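Local coordinates for protein putative decarboxylase involved in desferrioxamine biosynthesis (Erwinia amylovora, PDB 5O5C) that probably decarboxylates lysine with pyridoxal 5'-phosphate as cofactor, in the pathway that makes the siderophore desferrioxamine, at residues Asp183-Ala188 with Ala205-Phe210; Pro191-Leu194 with Leu200-Asp203. All blocks are in the same frame, centred on the assembly; numbering follows the deposited sequence.

Interaction 1. Residues Asp183-Ala188 with Ala205-Phe210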
# COMPACT_ATOMS: atom_id res chain seq x y z
N ASP B 183 16.78 -6.88 12.71
CA ASP B 183 16.56 -6.55 14.13
C ASP B 183 16.58 -7.71 15.08
O ASP B 183 17.17 -7.59 16.14
CB ASP B 183 15.31 -5.72 14.37
CG ASP B 183 15.41 -4.32 13.78
OD1 ASP B 183 16.34 -4.04 13.03
OD2 ASP B 183 14.53 -3.53 14.07
N SER B 184 15.99 -8.85 14.74
CA SER B 184 16.10 -10.03 15.65
C SER B 184 17.53 -10.52 15.88
O SER B 184 17.86 -11.01 16.99
CB SER B 184 15.30 -11.18 15.13
OG SER B 184 15.97 -11.69 13.99
N TRP B 185 18.36 -10.44 14.85
CA TRP B 185 19.75 -10.84 14.95
C TRP B 185 20.45 -9.90 15.91
O TRP B 185 21.14 -10.35 16.82
CB TRP B 185 20.48 -10.79 13.60
CG TRP B 185 21.93 -11.16 13.75
CD1 TRP B 185 22.95 -10.33 14.09
CD2 TRP B 185 22.51 -12.46 13.57
NE1 TRP B 185 24.14 -11.02 14.13
CE2 TRP B 185 23.89 -12.33 13.83
CE3 TRP B 185 21.99 -13.71 13.22
CZ2 TRP B 185 24.77 -13.41 13.75
CZ3 TRP B 185 22.86 -14.79 13.14
CH2 TRP B 185 24.25 -14.64 13.40
N CYS B 186 20.28 -8.59 15.71
CA CYS B 186 20.86 -7.62 16.63
C CYS B 186 20.46 -7.83 18.10
O CYS B 186 21.29 -7.62 18.97
CB CYS B 186 20.52 -6.19 16.24
SG CYS B 186 21.50 -5.03 17.22
N ALA B 187 19.21 -8.24 18.37
CA ALA B 187 18.74 -8.48 19.77
C ALA B 187 19.29 -9.75 20.47
O ALA B 187 19.30 -9.86 21.72
CB ALA B 187 17.23 -8.49 19.82
N ALA B 188 19.68 -10.73 19.68
CA ALA B 188 20.14 -11.97 20.23
C ALA B 188 21.65 -11.89 20.40
O ALA B 188 22.18 -12.54 21.28
CB ALA B 188 19.69 -13.14 19.34
N ALA B 205 27.93 -3.60 9.35
CA ALA B 205 28.50 -3.66 8.03
C ALA B 205 28.97 -5.08 7.65
O ALA B 205 29.18 -5.36 6.50
CB ALA B 205 29.62 -2.66 7.87
N LYS B 206 29.11 -5.99 8.62
CA LYS B 206 29.57 -7.34 8.30
C LYS B 206 28.43 -8.29 7.94
O LYS B 206 28.69 -9.32 7.34
CB LYS B 206 30.39 -7.91 9.44
CG LYS B 206 31.60 -7.07 9.84
CD LYS B 206 32.17 -7.62 11.14
CE LYS B 206 33.64 -7.27 11.36
NZ LYS B 206 34.10 -7.85 12.66
N TRP B 207 27.18 -7.93 8.28
CA TRP B 207 26.06 -8.87 8.17
C TRP B 207 25.80 -9.20 6.72
O TRP B 207 25.89 -8.37 5.85
CB TRP B 207 24.79 -8.32 8.86
CG TRP B 207 24.96 -8.05 10.33
CD1 TRP B 207 25.96 -8.50 11.12
CD2 TRP B 207 24.09 -7.31 11.17
NE1 TRP B 207 25.82 -8.04 12.39
CE2 TRP B 207 24.67 -7.30 12.46
CE3 TRP B 207 22.88 -6.63 10.97
CZ2 TRP B 207 24.09 -6.65 13.53
CZ3 TRP B 207 22.30 -5.99 12.03
CH2 TRP B 207 22.90 -6.01 13.32
N ARG B 208 25.50 -10.46 6.45
CA ARG B 208 25.27 -10.89 5.08
C ARG B 208 24.00 -11.68 4.98
O ARG B 208 23.72 -12.51 5.82
CB ARG B 208 26.47 -11.68 4.54
CG ARG B 208 27.70 -10.80 4.28
CD ARG B 208 27.49 -9.80 3.14
NE ARG B 208 28.66 -8.95 2.87
CZ ARG B 208 28.96 -7.81 3.50
NH1 ARG B 208 28.22 -7.33 4.50
NH2 ARG B 208 30.04 -7.14 3.13
N VAL B 209 23.26 -11.42 3.91
CA VAL B 209 22.04 -12.16 3.54
C VAL B 209 22.29 -12.93 2.25
O VAL B 209 22.90 -12.43 1.33
CB VAL B 209 20.85 -11.22 3.34
CG1 VAL B 209 19.63 -11.93 2.76
CG2 VAL B 209 20.53 -10.53 4.68
N PHE B 210 21.77 -14.15 2.18
CA PHE B 210 22.00 -15.00 1.02
C PHE B 210 20.69 -15.15 0.26
O PHE B 210 19.65 -15.46 0.86
CB PHE B 210 22.53 -16.36 1.42
CG PHE B 210 23.79 -16.30 2.21
CD1 PHE B 210 23.73 -16.15 3.58
CD2 PHE B 210 25.03 -16.36 1.60
CE1 PHE B 210 24.88 -16.06 4.33
CE2 PHE B 210 26.19 -16.28 2.35
CZ PHE B 210 26.11 -16.14 3.73

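Interaction 2. Residues Pro191-Leu194 with Leu200-Asp203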
# COMPACT_ATOMS: atom_id res chain seq x y z
N PRO B 191 23.20 -7.86 23.51
CA PRO B 191 22.36 -7.73 24.70
C PRO B 191 21.64 -6.41 24.86
O PRO B 191 22.28 -5.38 25.05
CB PRO B 191 23.36 -7.96 25.86
CG PRO B 191 24.64 -8.48 25.22
CD PRO B 191 24.26 -8.85 23.82
N GLY B 192 20.30 -6.43 24.77
CA GLY B 192 19.48 -5.21 24.84
C GLY B 192 20.04 -3.99 24.10
O GLY B 192 20.00 -2.88 24.64
N HIS B 193 20.61 -4.20 22.91
CA HIS B 193 20.94 -3.14 21.95
C HIS B 193 19.89 -3.26 20.85
O HIS B 193 20.08 -4.06 19.92
CB HIS B 193 22.32 -3.33 21.33
CG HIS B 193 22.69 -2.29 20.32
ND1 HIS B 193 21.91 -2.02 19.21
CD2 HIS B 193 23.75 -1.45 20.24
CE1 HIS B 193 22.45 -1.04 18.51
NE2 HIS B 193 23.57 -0.68 19.12
N LEU B 194 18.81 -2.49 20.96
CA LEU B 194 17.71 -2.58 19.99
C LEU B 194 17.81 -1.55 18.87
O LEU B 194 17.73 -0.32 19.13
CB LEU B 194 16.35 -2.43 20.68
CG LEU B 194 15.87 -3.57 21.57
CD1 LEU B 194 14.48 -3.23 22.10
CD2 LEU B 194 15.84 -4.90 20.82
N LEU B 200 22.05 1.15 14.22
CA LEU B 200 22.79 -0.04 13.87
C LEU B 200 24.04 -0.15 14.70
O LEU B 200 24.76 0.84 14.86
CB LEU B 200 23.22 -0.01 12.41
CG LEU B 200 22.34 -0.18 11.18
CD1 LEU B 200 23.26 -0.05 10.01
CD2 LEU B 200 21.57 -1.50 11.12
N PRO B 201 24.33 -1.38 15.21
CA PRO B 201 25.50 -1.55 16.03
C PRO B 201 26.76 -1.60 15.18
O PRO B 201 26.72 -1.74 13.92
CB PRO B 201 25.25 -2.90 16.70
CG PRO B 201 24.58 -3.68 15.62
CD PRO B 201 23.68 -2.67 14.95
N HIS B 202 27.89 -1.51 15.87
CA HIS B 202 29.18 -1.35 15.23
C HIS B 202 29.39 -2.37 14.13
O HIS B 202 29.80 -2.00 13.03
CB HIS B 202 30.31 -1.35 16.29
CG HIS B 202 30.51 -0.01 16.96
ND1 HIS B 202 31.71 0.38 17.51
CD2 HIS B 202 29.67 1.04 17.12
CE1 HIS B 202 31.59 1.59 18.01
NE2 HIS B 202 30.36 2.02 17.79
N ASP B 203 29.07 -3.64 14.40
CA ASP B 203 29.38 -4.71 13.47
C ASP B 203 28.31 -5.02 12.37
O ASP B 203 28.45 -6.04 11.71
CB ASP B 203 29.79 -5.99 14.23
CG ASP B 203 28.63 -6.69 14.91
OD1 ASP B 203 27.65 -6.00 15.28
OD2 ASP B 203 28.71 -7.93 15.08

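Interaction 1. Residues Asp183-Ala188 with Ala205-Phe210
W185 of helix 170-189 turns the edge of its indole onto a face of W207, the first residue of strand 207-212. The stack is edge-to-face (T-shaped): the two five-membered rings have centroids 4.8 Å apart and planes at 62°. The pyrrole corner of W185 does the touching. Its CD1 sits over the W207 ring toward the rim, 3.8 Å from W207 CE2, and the two ring nitrogens, W185 NE1 and W207 NE1, come to 3.8 Å without a hydrogen bond. With CG anti to the backbone N (chi1 178°), the W185 indole reaches W207 with its CD1 and NE1 atoms.

The pair joins a helix to the central, mostly parallel sheet of the cofactor-binding domain of a fold-type I PLP enzyme, away from the cofactor site. Strand 207-212 lies there between 262-269 and 233-236, and both tryptophans also touch V264.

Apolar packing adds to the contact: C186 CB meets W207 CH2, on the six-membered ring, at 3.8 Å. I195, from the short helix 195-198, also packs on W207.

Within the second segment, NH1 of R208 bridges the carbonyls of A205, in the 3-10 turn, and W207, at the start of the strand, with hydrogen bonds of 3.0 Å to A205 O and 2.9 Å to W207 O. W207 O lies in the guanidinium plane, whereas NH1 stands above the W207 carbonyl plane.

Interaction 2. Residues Pro191-Leu194 with Leu200-Asp203
One face of the H193 imidazole receives the CB methylene of P201 in a CH-pi contact. P201 CB lies 3.9 Å from the centroid of the H193 ring and 22° off its normal, so the methylene is above the face but shifted toward the rim. The shift is to the NE2 and CE1 side: P201 CB is 3.7 Å from H193 NE2 and 3.8 Å from H193 CE1, against 4.1 Å from H193 CD2. The imidazole is set opposite the backbone N about the CA-CB bond (chi1 178°), which brings its NE2 and CE1 atoms to the proline.

Van der Waals contact with backbone atoms adds to this. H193 CE1 reaches P201 N at 3.8 Å and, more loosely, the carbonyl carbon L200 C at 4.2 Å. No hydrogen bond joins the two segments; the contact rests on the P201 methylene and these backbone atoms.

Both segments are loops flanking the short helix 195-198, with L194 as its N-cap residue. L200 packs on R182 of helix 170-189 and on L200 of the second subunit, so this end of the connection, which leads from helix 170-189 to strand 207-212, borders the dimer partner.

How the interactions relate
From the N terminus, helix 170-189 brings in the first half of interaction 1; the chain then runs through 191-194, helix 195-198 and 200-203 before reaching strand 207-212. Interaction 2 closes the small inner loop around helix 195-198, and interaction 1 closes the larger one around it, so the two nest without crossing. Their centres lie about 10 Å apart, and they share a packing seam: C186 SG approaches H193 O at 3.2 Å, and P201 CG touches W207 CZ2 at 3.7 Å. Together they link the end of helix 170-189, the loops on both sides of helix 195-198, and the start of strand 207-212.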